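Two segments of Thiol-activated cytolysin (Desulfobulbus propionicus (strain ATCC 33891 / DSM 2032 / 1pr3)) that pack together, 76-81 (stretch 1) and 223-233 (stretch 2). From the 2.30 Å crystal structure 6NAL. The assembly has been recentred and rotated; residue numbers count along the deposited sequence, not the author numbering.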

ATOM      1  N   LEU A  76      34.764 -33.965 -13.983  1.00 41.29           N
ATOM      2  CA  LEU A  76      33.532 -34.561 -14.486  1.00 38.71           C
ATOM      3  C   LEU A  76      32.634 -34.928 -13.316  1.00 39.67           C
ATOM      4  O   LEU A  76      33.109 -35.279 -12.227  1.00 37.40           O
ATOM      5  CB  LEU A  76      33.808 -35.776 -15.306  1.00 44.95           C
ATOM      6  CG  LEU A  76      34.511 -35.514 -16.633  1.00 42.56           C
ATOM      7  CD1 LEU A  76      34.746 -36.931 -17.223  1.00 42.47           C
ATOM      8  CD2 LEU A  76      33.740 -34.663 -17.572  1.00 40.35           C
ATOM      9  N   LEU A  77      31.331 -34.812 -13.534  1.00 33.49           N
ATOM     10  CA  LEU A  77      30.369 -35.049 -12.471  1.00 39.06           C
ATOM     11  C   LEU A  77      29.216 -35.826 -13.059  1.00 35.59           C
ATOM     12  O   LEU A  77      29.014 -35.783 -14.276  1.00 33.64           O
ATOM     13  CB  LEU A  77      29.820 -33.746 -11.889  1.00 37.19           C
ATOM     14  CG  LEU A  77      30.817 -32.801 -11.255  1.00 39.71           C
ATOM     15  CD1 LEU A  77      30.149 -31.427 -11.080  1.00 36.69           C
ATOM     16  CD2 LEU A  77      31.299 -33.413  -9.903  1.00 34.02           C
ATOM     17  N   VAL A  78      28.425 -36.486 -12.198  1.00 31.61           N
ATOM     18  CA  VAL A  78      27.121 -37.005 -12.627  1.00 40.67           C
ATOM     19  C   VAL A  78      26.028 -36.012 -12.214  1.00 35.72           C
ATOM     20  O   VAL A  78      25.909 -35.628 -11.046  1.00 37.23           O
ATOM     21  CB  VAL A  78      26.826 -38.438 -12.117  1.00 47.63           C
ATOM     22  CG1 VAL A  78      28.049 -39.364 -12.279  1.00 54.16           C
ATOM     23  CG2 VAL A  78      26.329 -38.473 -10.691  1.00 54.99           C
ATOM     24  N   ALA A  79      25.244 -35.576 -13.182  1.00 41.08           N
ATOM     25  CA  ALA A  79      24.198 -34.599 -12.893  1.00 43.20           C
ATOM     26  C   ALA A  79      23.195 -35.203 -11.923  1.00 48.00           C
ATOM     27  O   ALA A  79      22.831 -36.387 -12.015  1.00 47.41           O
ATOM     28  CB  ALA A  79      23.516 -34.161 -14.184  1.00 43.15           C
ATOM     29  N   SER A  80      22.754 -34.390 -10.982  1.00 48.09           N
ATOM     30  CA  SER A  80      21.965 -34.881  -9.863  1.00 51.00           C
ATOM     31  C   SER A  80      21.419 -33.676  -9.124  1.00 52.89           C
ATOM     32  O   SER A  80      22.129 -32.670  -8.972  1.00 45.79           O
ATOM     33  CB  SER A  80      22.823 -35.727  -8.925  1.00 41.43           C
ATOM     34  OG  SER A  80      22.116 -35.937  -7.745  1.00 52.07           O
ATOM     35  N   ASN A  81      20.183 -33.785  -8.635  1.00 41.19           N
ATOM     36  CA  ASN A  81      19.661 -32.714  -7.810  1.00 49.32           C
ATOM     37  C   ASN A  81      20.569 -32.434  -6.629  1.00 53.37           C
ATOM     38  O   ASN A  81      20.600 -31.313  -6.123  1.00 48.28           O
ATOM     39  CB  ASN A  81      18.269 -33.042  -7.329  1.00 52.13           C
ATOM     40  CG  ASN A  81      17.281 -32.904  -8.410  1.00 50.12           C
ATOM     41  OD1 ASN A  81      17.317 -31.941  -9.183  1.00 48.52           O
ATOM     42  ND2 ASN A  81      16.394 -33.872  -8.509  1.00 57.62           N
ATOM     43  N   ARG A 223      28.673 -47.853 -14.262  1.00 44.06           N
ATOM     44  CA  ARG A 223      28.935 -48.265 -12.882  1.00 50.01           C
ATOM     45  C   ARG A 223      29.094 -47.072 -11.948  1.00 50.85           C
ATOM     46  O   ARG A 223      28.807 -47.181 -10.755  1.00 55.01           O
ATOM     47  CB  ARG A 223      30.209 -49.107 -12.817  1.00 46.31           C
ATOM     48  CG  ARG A 223      30.093 -50.538 -13.324  1.00 55.82           C
ATOM     49  CD  ARG A 223      31.518 -51.027 -13.700  1.00 58.70           C
ATOM     50  NE  ARG A 223      31.467 -52.297 -14.393  1.00 71.93           N
ATOM     51  CZ  ARG A 223      32.483 -52.850 -15.053  1.00 71.34           C
ATOM     52  NH1 ARG A 223      33.677 -52.241 -15.131  1.00 65.61           N
ATOM     53  NH2 ARG A 223      32.291 -54.039 -15.632  1.00 62.27           N
ATOM     54  N   ALA A 224      29.594 -45.943 -12.453  1.00 50.55           N
ATOM     55  CA  ALA A 224      29.761 -44.753 -11.633  1.00 58.54           C
ATOM     56  C   ALA A 224      28.477 -43.943 -11.456  1.00 53.39           C
ATOM     57  O   ALA A 224      28.473 -43.026 -10.623  1.00 55.95           O
ATOM     58  CB  ALA A 224      30.848 -43.868 -12.236  1.00 49.52           C
ATOM     59  N   GLY A 225      27.397 -44.260 -12.192  1.00 48.72           N
ATOM     60  CA  GLY A 225      26.143 -43.532 -12.039  1.00 47.36           C
ATOM     61  C   GLY A 225      25.495 -43.017 -13.316  1.00 45.53           C
ATOM     62  O   GLY A 225      24.311 -42.664 -13.311  1.00 51.55           O
ATOM     63  N   ILE A 226      26.236 -43.028 -14.429  1.00 43.35           N
ATOM     64  CA  ILE A 226      25.759 -42.384 -15.649  1.00 41.64           C
ATOM     65  C   ILE A 226      24.585 -43.150 -16.236  1.00 51.51           C
ATOM     66  O   ILE A 226      24.564 -44.395 -16.253  1.00 42.51           O
ATOM     67  CB  ILE A 226      26.892 -42.250 -16.675  1.00 39.12           C
ATOM     68  CG1 ILE A 226      27.970 -41.363 -16.081  1.00 45.51           C
ATOM     69  CG2 ILE A 226      26.349 -41.706 -17.978  1.00 47.51           C
ATOM     70  CD1 ILE A 226      27.475 -39.938 -15.773  1.00 47.96           C
ATOM     71  N   SER A 227      23.611 -42.394 -16.757  1.00 53.75           N
ATOM     72  CA  SER A 227      22.344 -42.917 -17.265  1.00 54.23           C
ATOM     73  C   SER A 227      21.531 -41.717 -17.741  1.00 55.37           C
ATOM     74  O   SER A 227      21.948 -40.570 -17.549  1.00 51.19           O
ATOM     75  CB  SER A 227      21.588 -43.709 -16.191  1.00 51.27           C
ATOM     76  OG  SER A 227      21.042 -42.849 -15.206  1.00 59.88           O
ATOM     77  N   GLU A 228      20.348 -41.952 -18.305  1.00 56.14           N
ATOM     78  CA  GLU A 228      19.556 -40.839 -18.828  1.00 63.12           C
ATOM     79  C   GLU A 228      19.062 -39.908 -17.732  1.00 50.52           C
ATOM     80  O   GLU A 228      18.894 -38.718 -17.980  1.00 57.65           O
ATOM     81  CB  GLU A 228      18.373 -41.372 -19.618  1.00 70.62           C
ATOM     82  CG  GLU A 228      18.820 -42.147 -20.838  1.00 80.81           C
ATOM     83  CD  GLU A 228      17.696 -42.401 -21.801  1.00 85.08           C
ATOM     84  OE1 GLU A 228      16.541 -42.077 -21.440  1.00 98.45           O
ATOM     85  OE2 GLU A 228      17.974 -42.904 -22.919  1.00 76.50           O
ATOM     86  N   GLU A 229      18.801 -40.420 -16.535  1.00 51.83           N
ATOM     87  CA  GLU A 229      18.439 -39.566 -15.412  1.00 52.96           C
ATOM     88  C   GLU A 229      19.643 -38.860 -14.787  1.00 59.30           C
ATOM     89  O   GLU A 229      19.462 -37.903 -14.027  1.00 50.59           O
ATOM     90  CB  GLU A 229      17.726 -40.377 -14.325  1.00 59.90           C
ATOM     91  CG  GLU A 229      16.397 -41.018 -14.762  1.00 69.78           C
ATOM     92  CD  GLU A 229      16.584 -42.195 -15.733  1.00 88.60           C
ATOM     93  OE1 GLU A 229      17.741 -42.693 -15.870  1.00 85.43           O
ATOM     94  OE2 GLU A 229      15.571 -42.619 -16.361  1.00 90.13           O
ATOM     95  N   HIS A 230      20.868 -39.301 -15.066  1.00 50.14           N
ATOM     96  CA  HIS A 230      22.058 -38.688 -14.481  1.00 45.20           C
ATOM     97  C   HIS A 230      23.140 -38.560 -15.535  1.00 42.28           C
ATOM     98  O   HIS A 230      24.176 -39.217 -15.472  1.00 45.40           O
ATOM     99  CB  HIS A 230      22.491 -39.502 -13.269  1.00 47.26           C
ATOM    100  CG  HIS A 230      21.416 -39.586 -12.236  1.00 46.05           C
ATOM    101  ND1 HIS A 230      21.138 -38.559 -11.358  1.00 47.43           N
ATOM    102  CD2 HIS A 230      20.513 -40.556 -11.976  1.00 52.30           C
ATOM    103  CE1 HIS A 230      20.140 -38.912 -10.571  1.00 52.41           C
ATOM    104  NE2 HIS A 230      19.748 -40.126 -10.922  1.00 60.78           N
ATOM    105  N   PRO A 231      22.903 -37.738 -16.547  1.00 42.40           N
ATOM    106  CA  PRO A 231      23.919 -37.537 -17.610  1.00 38.36           C
ATOM    107  C   PRO A 231      25.194 -36.946 -17.046  1.00 36.21           C
ATOM    108  O   PRO A 231      25.172 -36.391 -15.935  1.00 35.19           O
ATOM    109  CB  PRO A 231      23.250 -36.550 -18.572  1.00 39.62           C
ATOM    110  CG  PRO A 231      22.187 -35.866 -17.736  1.00 42.47           C
ATOM    111  CD  PRO A 231      21.721 -36.884 -16.716  1.00 42.67           C
ATOM    112  N   PRO A 232      26.318 -37.084 -17.762  1.00 35.36           N
ATOM    113  CA  PRO A 232      27.588 -36.577 -17.242  1.00 38.70           C
ATOM    114  C   PRO A 232      27.703 -35.093 -17.498  1.00 34.05           C
ATOM    115  O   PRO A 232      27.235 -34.574 -18.522  1.00 28.86           O
ATOM    116  CB  PRO A 232      28.642 -37.368 -18.041  1.00 30.58           C
ATOM    117  CG  PRO A 232      27.967 -37.609 -19.357  1.00 35.41           C
ATOM    118  CD  PRO A 232      26.531 -37.923 -18.971  1.00 32.63           C
ATOM    119  N   LEU A 233      28.379 -34.423 -16.567  1.00 33.58           N
ATOM    120  CA  LEU A 233      28.687 -33.008 -16.716  1.00 37.46           C
ATOM    121  C   LEU A 233      30.184 -32.733 -16.672  1.00 37.90           C
ATOM    122  O   LEU A 233      30.977 -33.522 -16.154  1.00 41.37           O
ATOM    123  CB  LEU A 233      28.036 -32.182 -15.610  1.00 34.50           C
ATOM    124  CG  LEU A 233      26.564 -32.353 -15.361  1.00 41.20           C
ATOM    125  CD1 LEU A 233      26.247 -31.897 -13.948  1.00 43.90           C
ATOM    126  CD2 LEU A 233      25.775 -31.584 -16.356  1.00 39.24           C
TER

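The two stretches meet through a short antiparallel pairing of backbones. Leu-77 and Leu-233 form a hydrogen-bonded pair: Leu-77 N donates to Leu-233 O at 2.9 Å, and Leu-233 N donates to Leu-77 O at 2.7 Å, the latter almost linear. Next along comes the non-hydrogen-bonded pair of Val-78 and Pro-232, a position that suits proline, since its nitrogen carries no hydrogen and this position needs none toward stretch 1. Just past the strands, Ala-79 N donates to Pro-231 O at 2.9 Å; Pro-231 likewise meets stretch 1 through its carbonyl. Weaker CA-H...O contacts supplement these bonds, with Leu-76 CA 3.2 Å from Leu-233 O and Pro-232 CA 3.4 Å from Leu-77 O.

One side chain extends the polar pattern beyond the strands. A type I turn from Ser-227 to His-230, closed by a 3.0 Å bond from His-230 N to Ser-227 O, leads into the histidine, whose ND1 donates to Ala-79 O at 2.8 Å. That oxygen lies at the ring edge, near its plane, where an N-H can reach it. Both backbone polar groups of Ala-79 are thus engaged by stretch 2.

Apolar contacts lie on both faces of the sheet. On the face bearing Leu-77 and Leu-233, their CB atoms are 4.4 Å apart. Leu-233 also reaches along stretch 1, bringing CD1 within 3.6 Å of Ala-79 CB; the small methyl of alanine, directed toward stretch 2, packs against that leucine, and Ala-79 CB also lies 4.1 Å from Pro-231 CD. On the face bearing Val-78 and Pro-232, Val-78 CG1 meets Ile-226 CD1 at 3.6 Å, because the isoleucine's end comes nearer than its sideways CA-to-CB bond suggests. Gly-225, just before Ile-226, is the first residue to leave the helical conformation, in a Schellman motif with positive phi, a conformation in which a CB would jam against the preceding carbonyl oxygen.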